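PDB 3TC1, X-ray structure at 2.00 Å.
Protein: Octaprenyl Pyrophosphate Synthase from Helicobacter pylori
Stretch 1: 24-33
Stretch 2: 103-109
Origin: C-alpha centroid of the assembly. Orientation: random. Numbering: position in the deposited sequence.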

# COMPACT_ATOMS: atom_id res chain seq x y z
N PHE B 24 13.92 6.18 11.15
CA PHE B 24 13.22 4.93 11.39
C PHE B 24 13.07 4.14 10.10
O PHE B 24 13.28 2.93 10.08
CB PHE B 24 11.83 5.21 11.98
CG PHE B 24 11.86 6.00 13.26
CD1 PHE B 24 12.78 5.70 14.26
CD2 PHE B 24 10.96 7.04 13.47
CE1 PHE B 24 12.79 6.42 15.46
CE2 PHE B 24 10.96 7.76 14.66
CZ PHE B 24 11.87 7.45 15.66
N ILE B 25 12.70 4.83 9.02
CA ILE B 25 12.56 4.16 7.74
C ILE B 25 13.93 3.69 7.25
O ILE B 25 14.04 2.62 6.66
CB ILE B 25 11.87 5.10 6.71
CG1 ILE B 25 10.39 5.21 7.06
CG2 ILE B 25 12.06 4.56 5.29
CD1 ILE B 25 9.61 6.22 6.23
N ASP B 26 14.97 4.48 7.51
CA ASP B 26 16.31 4.07 7.10
C ASP B 26 16.65 2.73 7.74
O ASP B 26 17.28 1.87 7.12
CB ASP B 26 17.37 5.09 7.54
CG ASP B 26 17.26 6.41 6.81
OD1 ASP B 26 16.71 6.45 5.69
OD2 ASP B 26 17.75 7.42 7.36
N GLU B 27 16.22 2.57 8.99
CA GLU B 27 16.48 1.33 9.73
C GLU B 27 15.76 0.16 9.08
O GLU B 27 16.34 -0.91 8.88
CB GLU B 27 16.03 1.49 11.18
CG GLU B 27 16.47 0.36 12.10
CD GLU B 27 15.88 0.48 13.49
OE1 GLU B 27 15.94 1.59 14.07
OE2 GLU B 27 15.37 -0.54 14.00
N LEU B 28 14.48 0.34 8.77
CA LEU B 28 13.69 -0.71 8.14
C LEU B 28 14.29 -1.09 6.79
O LEU B 28 14.47 -2.27 6.49
CB LEU B 28 12.24 -0.25 7.94
CG LEU B 28 11.47 0.19 9.19
CD1 LEU B 28 10.08 0.67 8.79
CD2 LEU B 28 11.37 -0.98 10.16
N PHE B 29 14.60 -0.08 5.99
CA PHE B 29 15.18 -0.29 4.67
C PHE B 29 16.49 -1.08 4.69
O PHE B 29 16.76 -1.87 3.78
CB PHE B 29 15.42 1.06 3.97
CG PHE B 29 16.00 0.93 2.58
CD1 PHE B 29 15.29 0.28 1.58
CD2 PHE B 29 17.26 1.44 2.29
CE1 PHE B 29 15.83 0.14 0.29
CE2 PHE B 29 17.81 1.31 1.01
CZ PHE B 29 17.10 0.66 0.01
N SER B 30 17.31 -0.87 5.71
CA SER B 30 18.60 -1.56 5.81
C SER B 30 18.47 -3.07 5.96
O SER B 30 19.44 -3.80 5.75
CB SER B 30 19.42 -1.01 6.99
OG SER B 30 18.87 -1.41 8.23
N LYS B 31 17.28 -3.55 6.32
CA LYS B 31 17.08 -4.98 6.50
C LYS B 31 16.54 -5.70 5.28
O LYS B 31 16.32 -6.92 5.32
CB LYS B 31 16.18 -5.24 7.71
CG LYS B 31 16.88 -5.01 9.03
CD LYS B 31 18.14 -5.87 9.13
CE LYS B 31 18.90 -5.61 10.41
NZ LYS B 31 19.33 -4.19 10.52
N ILE B 32 16.30 -4.96 4.21
CA ILE B 32 15.81 -5.55 2.97
C ILE B 32 17.05 -5.92 2.17
O ILE B 32 17.97 -5.11 2.03
CB ILE B 32 14.96 -4.57 2.16
CG1 ILE B 32 13.78 -4.09 3.02
CG2 ILE B 32 14.45 -5.25 0.89
CD1 ILE B 32 12.91 -3.06 2.33
N GLY B 33 17.09 -7.14 1.66
CA GLY B 33 18.24 -7.58 0.90
C GLY B 33 18.22 -7.26 -0.57
O GLY B 33 17.24 -6.69 -1.08
N MET B 103 3.31 -0.80 6.64
CA MET B 103 3.55 0.62 6.42
C MET B 103 4.74 0.85 5.50
O MET B 103 4.69 1.73 4.64
CB MET B 103 3.79 1.35 7.75
CG MET B 103 2.55 1.56 8.60
SD MET B 103 1.20 2.40 7.73
CE MET B 103 -0.12 1.27 8.04
N LEU B 104 5.80 0.06 5.68
CA LEU B 104 6.98 0.20 4.84
C LEU B 104 6.61 -0.07 3.38
O LEU B 104 7.15 0.55 2.48
CB LEU B 104 8.08 -0.77 5.28
CG LEU B 104 9.35 -0.68 4.42
CD1 LEU B 104 10.00 0.69 4.59
CD2 LEU B 104 10.33 -1.78 4.81
N GLY B 105 5.68 -0.99 3.17
CA GLY B 105 5.24 -1.29 1.82
C GLY B 105 4.45 -0.12 1.28
O GLY B 105 4.54 0.22 0.09
N ASP B 106 3.67 0.53 2.14
CA ASP B 106 2.87 1.68 1.73
C ASP B 106 3.80 2.83 1.36
O ASP B 106 3.51 3.61 0.45
CB ASP B 106 1.93 2.12 2.86
CG ASP B 106 0.78 1.15 3.05
OD1 ASP B 106 0.55 0.32 2.15
OD2 ASP B 106 0.10 1.24 4.10
N VAL B 107 4.90 2.93 2.10
CA VAL B 107 5.92 3.95 1.87
C VAL B 107 6.55 3.71 0.49
O VAL B 107 6.73 4.65 -0.29
CB VAL B 107 7.02 3.87 2.94
CG1 VAL B 107 8.27 4.60 2.46
CG2 VAL B 107 6.52 4.49 4.25
N PHE B 108 6.88 2.46 0.20
CA PHE B 108 7.47 2.14 -1.10
C PHE B 108 6.48 2.47 -2.21
O PHE B 108 6.85 3.11 -3.19
CB PHE B 108 7.87 0.65 -1.18
CG PHE B 108 9.31 0.39 -0.83
CD1 PHE B 108 9.76 0.46 0.48
CD2 PHE B 108 10.23 0.07 -1.83
CE1 PHE B 108 11.09 0.21 0.80
CE2 PHE B 108 11.57 -0.19 -1.53
CZ PHE B 108 12.00 -0.11 -0.20
N TYR B 109 5.23 2.05 -2.04
CA TYR B 109 4.19 2.32 -3.02
C TYR B 109 3.95 3.82 -3.26
O TYR B 109 3.88 4.26 -4.40
CB TYR B 109 2.85 1.70 -2.60
CG TYR B 109 2.67 0.24 -2.94
CD1 TYR B 109 2.96 -0.25 -4.21
CD2 TYR B 109 2.15 -0.65 -1.99
CE1 TYR B 109 2.74 -1.59 -4.54
CE2 TYR B 109 1.92 -1.99 -2.31
CZ TYR B 109 2.22 -2.45 -3.59
OH TYR B 109 2.01 -3.77 -3.90

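The two stretches belong to one chain and meet through apolar side chains alone. No hydrogen bond crosses between them. Helix 24-29 and helix 103-109 run nearly at right angles, with 99° between their directions and a closest axial approach of 11.2 Å. At that spacing the side chains, not the backbones, make the contact. Together the stretches bury 301 Å² against each other.

Phe24 makes no contact with stretch 2. Ile25 is the first residue to touch stretch 2. Its CA lies 7.4 Å from the CA of Leu104, the nearest such pair. The CA-to-CB bond of Ile25 points sideways, but the end of the side chain comes nearer. With chi1 m and chi2 t, the side chain places CD1 of Ile25 4.1 Å from CG2 of Val107. CG2 of Ile25 lies 4.4 Å from CD1 of Leu104. The beta-branched side chain thus reaches two residues one helical turn apart.

Asp26 and Glu27 are out of reach of stretch 2. Their carboxylates stay out of the apolar contact.

Leu28 points toward stretch 2. Its CB sits 4.0 Å from CD2 of Leu104. Both leucines are buried, as suits side chains with no polar group to satisfy.

Phe29 starts sideways, and its ring then swings nearer with chi1 t. Its CD1 is 3.8 Å from CZ of Phe108. That CD1 atom approaches the edge of the Phe108 ring, near its plane. Phe108 also leaves its backbone sideways, and its long side chain carries CZ out to the meeting point.

A type I beta turn runs from Phe29 to Ile32, with Ile32 N donating to Phe29 O at 3.2 Å. Ser30 and Lys31 occupy the middle of the turn. Both are exposed and out of reach of stretch 2, where polar side chains are well suited. Ser30 OG donates a hydrogen bond to Glu27 O at 2.7 Å, which ties the serine to its own stretch.

At the end of the turn, the CA-to-CB bond of Ile32 points toward stretch 2. With chi1 m and chi2 t, its CD1 extends to 3.8 Å from CD2 of Leu104 and 4.0 Å from CZ of Phe108. One methyl group therefore touches both residues. Gly33 has no side chain and makes no contact.

Leu104 is the hub of the contact. It touches Ile25, Leu28 and Ile32, and 83 Å² of its surface is covered by stretch 1, the largest share of any residue here.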